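Local coordinates for oxysterol-binding protein homolog 1 (Saccharomyces cerevisiae, PDB 5H28) that carries sterols and other lipids between membranes through the cytosol, its ankyrin repeats targeting it to the nucleus-vacuole junction by binding NVJ1, at residues Q50-M54 and A55-E59; W204-E207 and H208-P212. One frame throughout, in Å; residues are numbered along the deposited sequence.

In the fold
Followed from the N terminus, the chain reaches contact 1 (50-59) in its first predicted ankyrin repeat, where helix 44-51 ends, a short turn reverses the chain, and helix 54-64 begins. Contact 1 is complete long before contact 2 opens, so the two lie in series and neither nests nor crosses. Between them run several helices, among them the long helix 130-156. Contact 2 (204-212) then closes off helix 199-207 in the third predicted repeat. The centres of the two contacts lie about 42 Å apart, on opposite sides of the chain's centre. One shows how a repeat helix starts, against helices 2-15 and 99-106; the other how one stops, against helices 160-167, 189-196 and 241-256.

Contact 1. Residues Q50-M54 and A55-E59; sequences QVAPM and AVIKE
Ala-52 and Pro-53 form the low step over which the first turn of helix 54-64 is laid, and Val-56 is the knuckle that rests on it. The methyl of Ala-52 meets one branch of the valine, CB to Val-56 CG1 at 3.9 Å, while the proline ring takes the other, its CD lying 4.0 Å from Val-56 CG2. Pro-53 and Val-56 run side by side here, pointing the same way. With CG1 anti to the backbone N of Val-56 (chi1 172°) and CG2 beside that N, the fork of the valine is divided between its two neighbours. Ile-57 fits in from the next position of the helix: its CD1 comes to 3.7 Å from Ala-52 O, and its CG1 flanks the carbonyl of Pro-53.

This is consistent with the short turn that joins the paired helices of an ankyrin repeat, here the first predicted one. The turn touches helix 2-15 through Val-56, which meets Leu-13, and helix 99-106 through Ile-57, which meets Ile-101. Met-54, its chain bent at both chi2 and chi3, leads away from the turn and reaches Asp-100.

Pro-53 sits at the N-cap. Its carbonyl accepts the first full helical bond, from Ile-57 N at 3.2 Å with an N-H...O angle of 166° and the donor in the carbonyl plane; Val-56 N adds a weak, bent one. Lys-58 N follows at 2.9 Å from Met-54 O, in a nearly straight bond. Ala-52 O, beside Ile-57 CD1, accepts a hydrogen bond from Arg-98. As a proline, the N-cap residue has no side-chain acceptor to offer the first N-H groups of the helix; what it contributes is its carbonyl, as the acceptor of the first helical bond, and a ring against which Val-56 packs.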
loop_
_atom_site.group_PDB
_atom_site.type_symbol
_atom_site.label_atom_id
_atom_site.label_comp_id
_atom_site.label_asym_id
_atom_site.label_seq_id
_atom_site.Cartn_x
_atom_site.Cartn_y
_atom_site.Cartn_z
ATOM N N GLN A 50 14.398 12.248 13.566
ATOM C CA GLN A 50 15.555 12.072 14.426
ATOM C C GLN A 50 15.788 13.166 15.460
ATOM O O GLN A 50 16.286 12.885 16.549
ATOM C CB GLN A 50 16.825 11.923 13.583
ATOM C CG GLN A 50 16.846 10.690 12.708
ATOM C CD GLN A 50 18.210 10.431 12.106
ATOM O OE1 GLN A 50 18.777 11.287 11.426
ATOM N NE2 GLN A 50 18.744 9.241 12.353
ATOM N N VAL A 51 15.419 14.405 15.145
ATOM C CA VAL A 51 15.702 15.497 16.073
ATOM C C VAL A 51 14.594 16.464 16.479
ATOM O O VAL A 51 14.718 17.141 17.503
ATOM C CB VAL A 51 16.864 16.378 15.528
ATOM C CG1 VAL A 51 18.011 15.503 15.055
ATOM C CG2 VAL A 51 16.366 17.271 14.390
ATOM N N ALA A 52 13.516 16.530 15.707
ATOM C CA ALA A 52 12.454 17.497 15.977
ATOM C C ALA A 52 11.295 17.083 16.876
ATOM O O ALA A 52 11.017 15.899 17.051
ATOM C CB ALA A 52 11.900 18.009 14.643
ATOM N N PRO A 53 10.607 18.076 17.468
ATOM C CA PRO A 53 9.461 17.835 18.347
ATOM C C PRO A 53 8.288 17.336 17.507
ATOM O O PRO A 53 8.221 17.589 16.303
ATOM C CB PRO A 53 9.174 19.216 18.938
ATOM C CG PRO A 53 10.499 19.901 18.885
ATOM C CD PRO A 53 11.020 19.487 17.531
ATOM N N MET A 54 7.369 16.628 18.149
ATOM C CA MET A 54 6.192 16.099 17.475
ATOM C C MET A 54 5.439 17.173 16.688
ATOM O O MET A 54 4.981 16.928 15.570
ATOM C CB MET A 54 5.256 15.463 18.509
ATOM C CG MET A 54 3.860 15.141 17.991
ATOM S SD MET A 54 3.840 13.875 16.720
ATOM C CE MET A 54 3.178 12.484 17.646
ATOM N N ALA A 55 5.304 18.359 17.277
ATOM C CA ALA A 55 4.593 19.452 16.624
ATOM C C ALA A 55 5.165 19.755 15.243
ATOM O O ALA A 55 4.419 19.974 14.287
ATOM C CB ALA A 55 4.640 20.704 17.498
ATOM N N VAL A 56 6.491 19.761 15.143
ATOM C CA VAL A 56 7.161 20.040 13.878
ATOM C C VAL A 56 6.952 18.905 12.880
ATOM O O VAL A 56 6.677 19.145 11.704
ATOM C CB VAL A 56 8.669 20.275 14.101
ATOM C CG1 VAL A 56 9.398 20.368 12.766
ATOM C CG2 VAL A 56 8.863 21.560 14.894
ATOM N N ILE A 57 7.089 17.670 13.342
ATOM C CA ILE A 57 6.883 16.527 12.467
ATOM C C ILE A 57 5.464 16.556 11.900
ATOM O O ILE A 57 5.251 16.325 10.705
ATOM C CB ILE A 57 7.142 15.215 13.232
ATOM C CG1 ILE A 57 8.636 15.128 13.553
ATOM C CG2 ILE A 57 6.670 14.010 12.416
ATOM C CD1 ILE A 57 8.983 14.104 14.590
ATOM N N LYS A 58 4.490 16.857 12.752
ATOM C CA LYS A 58 3.115 16.910 12.289
ATOM C C LYS A 58 2.905 17.993 11.236
ATOM O O LYS A 58 2.235 17.762 10.230
ATOM C CB LYS A 58 2.158 17.159 13.450
ATOM C CG LYS A 58 0.732 17.245 12.984
ATOM C CD LYS A 58 -0.218 17.687 14.059
ATOM C CE LYS A 58 -1.563 18.026 13.450
ATOM N NZ LYS A 58 -2.484 18.635 14.411
ATOM N N GLU A 59 3.461 19.177 11.471
ATOM C CA GLU A 59 3.311 20.271 10.519
ATOM C C GLU A 59 3.943 19.928 9.173
ATOM O O GLU A 59 3.391 20.251 8.126
ATOM C CB GLU A 59 3.940 21.558 11.058
ATOM C CG GLU A 59 3.268 22.136 12.299
ATOM C CD GLU A 59 1.803 22.465 12.093
ATOM O OE1 GLU A 59 1.437 22.942 11.000
ATOM O OE2 GLU A 59 1.018 22.260 13.040
#

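Contact 2. Residues W204-E207 and H208-P212; sequences WLLE and HGADP
Ala-210 N reaches back to Leu-205 O at 3.0 Å and Gly-209 N bonds weakly to Leu-206 O, with Gly-209 at a positive phi of 111° turning the chain out of the helix. Leu-205 O is gripped twice, since His-208 N also donates to it; the two N-H groups come from opposite faces of the carbonyl plane, neither on a lone pair.

The imidazole of His-208 lies flat over the six-membered ring of Trp-204 in a face-to-face stack, centroids 3.7 Å apart and planes at 16°, and both side chains touch Leu-167 of helix 160-167. ND1 sits above the middle of the indole, and Trp-204 CZ2 lies over the centre of the imidazole. Trp-204 O lies at the imidazole edge, 2.8 Å from His-208 ND1, and a bond from that nitrogen would probably help to fix the ring's rotation, though the modelled place of the oxygen is doubtful.

The bonds from Ala-210 N to Leu-205 O and from Gly-209 N to Leu-206 O make a Schellman motif with Gly-209 as its C-prime residue, ending the second of the paired helices in the third predicted ankyrin repeat. A side chain at Gly-209 would be pressed against the preceding carbonyl. Beneath the turn Ala-210 faces the helix, its CB 3.9 Å from Leu-205 CB. Leu-206 curls back to meet the departing chain, CD1 lying 4.0 Å from Pro-212 CD; both residues also touch helix 241-256.

Trp-204 swings away from its backbone N (chi1 -168°), which brings the indole under the imidazole and lets NE1 bond to Glu-164. Replacing this tryptophan by an alanine would probably leave the imidazole without its stacking surface and Glu-164 without its indole donor. Glu-207 runs alongside His-208, pointing the same way.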
loop_
_atom_site.group_PDB
_atom_site.type_symbol
_atom_site.label_atom_id
_atom_site.label_comp_id
_atom_site.label_asym_id
_atom_site.label_seq_id
_atom_site.Cartn_x
_atom_site.Cartn_y
_atom_site.Cartn_z
ATOM N N TRP A 204 -11.777 -8.995 -14.695
ATOM C CA TRP A 204 -11.114 -7.900 -13.992
ATOM C C TRP A 204 -10.211 -8.447 -12.889
ATOM O O TRP A 204 -9.070 -8.020 -12.730
ATOM C CB TRP A 204 -12.153 -6.957 -13.375
ATOM C CG TRP A 204 -11.572 -5.660 -12.872
ATOM C CD1 TRP A 204 -11.465 -4.484 -13.563
ATOM C CD2 TRP A 204 -11.009 -5.414 -11.577
ATOM N NE1 TRP A 204 -10.874 -3.524 -12.778
ATOM C CE2 TRP A 204 -10.582 -4.067 -11.554
ATOM C CE3 TRP A 204 -10.821 -6.202 -10.434
ATOM C CZ2 TRP A 204 -9.977 -3.490 -10.430
ATOM C CZ3 TRP A 204 -10.220 -5.627 -9.317
ATOM C CH2 TRP A 204 -9.805 -4.283 -9.325
ATOM N N LEU A 205 -10.726 -9.404 -12.125
ATOM C CA LEU A 205 -9.953 -9.991 -11.042
ATOM C C LEU A 205 -8.713 -10.707 -11.566
ATOM O O LEU A 205 -7.624 -10.558 -11.008
ATOM C CB LEU A 205 -10.833 -10.952 -10.239
ATOM C CG LEU A 205 -11.953 -10.273 -9.439
ATOM C CD1 LEU A 205 -12.920 -11.324 -8.933
ATOM C CD2 LEU A 205 -11.357 -9.467 -8.284
ATOM N N LEU A 206 -8.872 -11.470 -12.644
ATOM C CA LEU A 206 -7.752 -12.192 -13.232
ATOM C C LEU A 206 -6.673 -11.227 -13.703
ATOM O O LEU A 206 -5.484 -11.485 -13.523
ATOM C CB LEU A 206 -8.226 -13.048 -14.412
ATOM C CG LEU A 206 -8.845 -14.417 -14.108
ATOM C CD1 LEU A 206 -7.775 -15.359 -13.598
ATOM C CD2 LEU A 206 -9.952 -14.284 -13.098
ATOM N N GLU A 207 -7.081 -10.109 -14.295
ATOM C CA GLU A 207 -6.107 -9.139 -14.779
ATOM C C GLU A 207 -5.421 -8.395 -13.637
ATOM O O GLU A 207 -4.388 -7.756 -13.839
ATOM C CB GLU A 207 -6.763 -8.142 -15.746
ATOM C CG GLU A 207 -7.898 -7.323 -15.166
ATOM C CD GLU A 207 -8.437 -6.300 -16.150
ATOM O OE1 GLU A 207 -7.687 -5.368 -16.510
ATOM O OE2 GLU A 207 -9.610 -6.431 -16.566
ATOM N N HIS A 208 -5.987 -8.484 -12.437
ATOM C CA HIS A 208 -5.394 -7.818 -11.285
ATOM C C HIS A 208 -4.709 -8.755 -10.296
ATOM O O HIS A 208 -4.543 -8.417 -9.125
ATOM C CB HIS A 208 -6.436 -6.964 -10.560
ATOM C CG HIS A 208 -6.777 -5.700 -11.285
ATOM N ND1 HIS A 208 -7.581 -5.678 -12.402
ATOM C CD2 HIS A 208 -6.369 -4.424 -11.088
ATOM C CE1 HIS A 208 -7.654 -4.442 -12.865
ATOM N NE2 HIS A 208 -6.927 -3.661 -12.085
ATOM N N GLY A 209 -4.318 -9.938 -10.762
ATOM C CA GLY A 209 -3.613 -10.858 -9.890
ATOM C C GLY A 209 -4.289 -12.140 -9.449
ATOM O O GLY A 209 -3.616 -13.031 -8.934
ATOM N N ALA A 210 -5.602 -12.253 -9.633
ATOM C CA ALA A 210 -6.299 -13.468 -9.223
ATOM C C ALA A 210 -5.693 -14.664 -9.949
ATOM O O ALA A 210 -5.511 -14.633 -11.164
ATOM C CB ALA A 210 -7.783 -13.357 -9.530
ATOM N N ASP A 211 -5.392 -15.715 -9.193
ATOM C CA ASP A 211 -4.778 -16.927 -9.732
ATOM C C ASP A 211 -5.776 -18.080 -9.906
ATOM O O ASP A 211 -6.419 -18.500 -8.947
ATOM C CB ASP A 211 -3.627 -17.341 -8.803
ATOM C CG ASP A 211 -3.022 -18.687 -9.162
ATOM O OD1 ASP A 211 -3.136 -19.114 -10.328
ATOM O OD2 ASP A 211 -2.410 -19.310 -8.268
ATOM N N PRO A 212 -5.919 -18.603 -11.139
ATOM C CA PRO A 212 -6.848 -19.708 -11.404
ATOM C C PRO A 212 -6.418 -21.035 -10.775
ATOM O O PRO A 212 -7.185 -21.999 -10.749
ATOM C CB PRO A 212 -6.888 -19.769 -12.930
ATOM C CG PRO A 212 -5.493 -19.360 -13.310
ATOM C CD PRO A 212 -5.242 -18.181 -12.382
#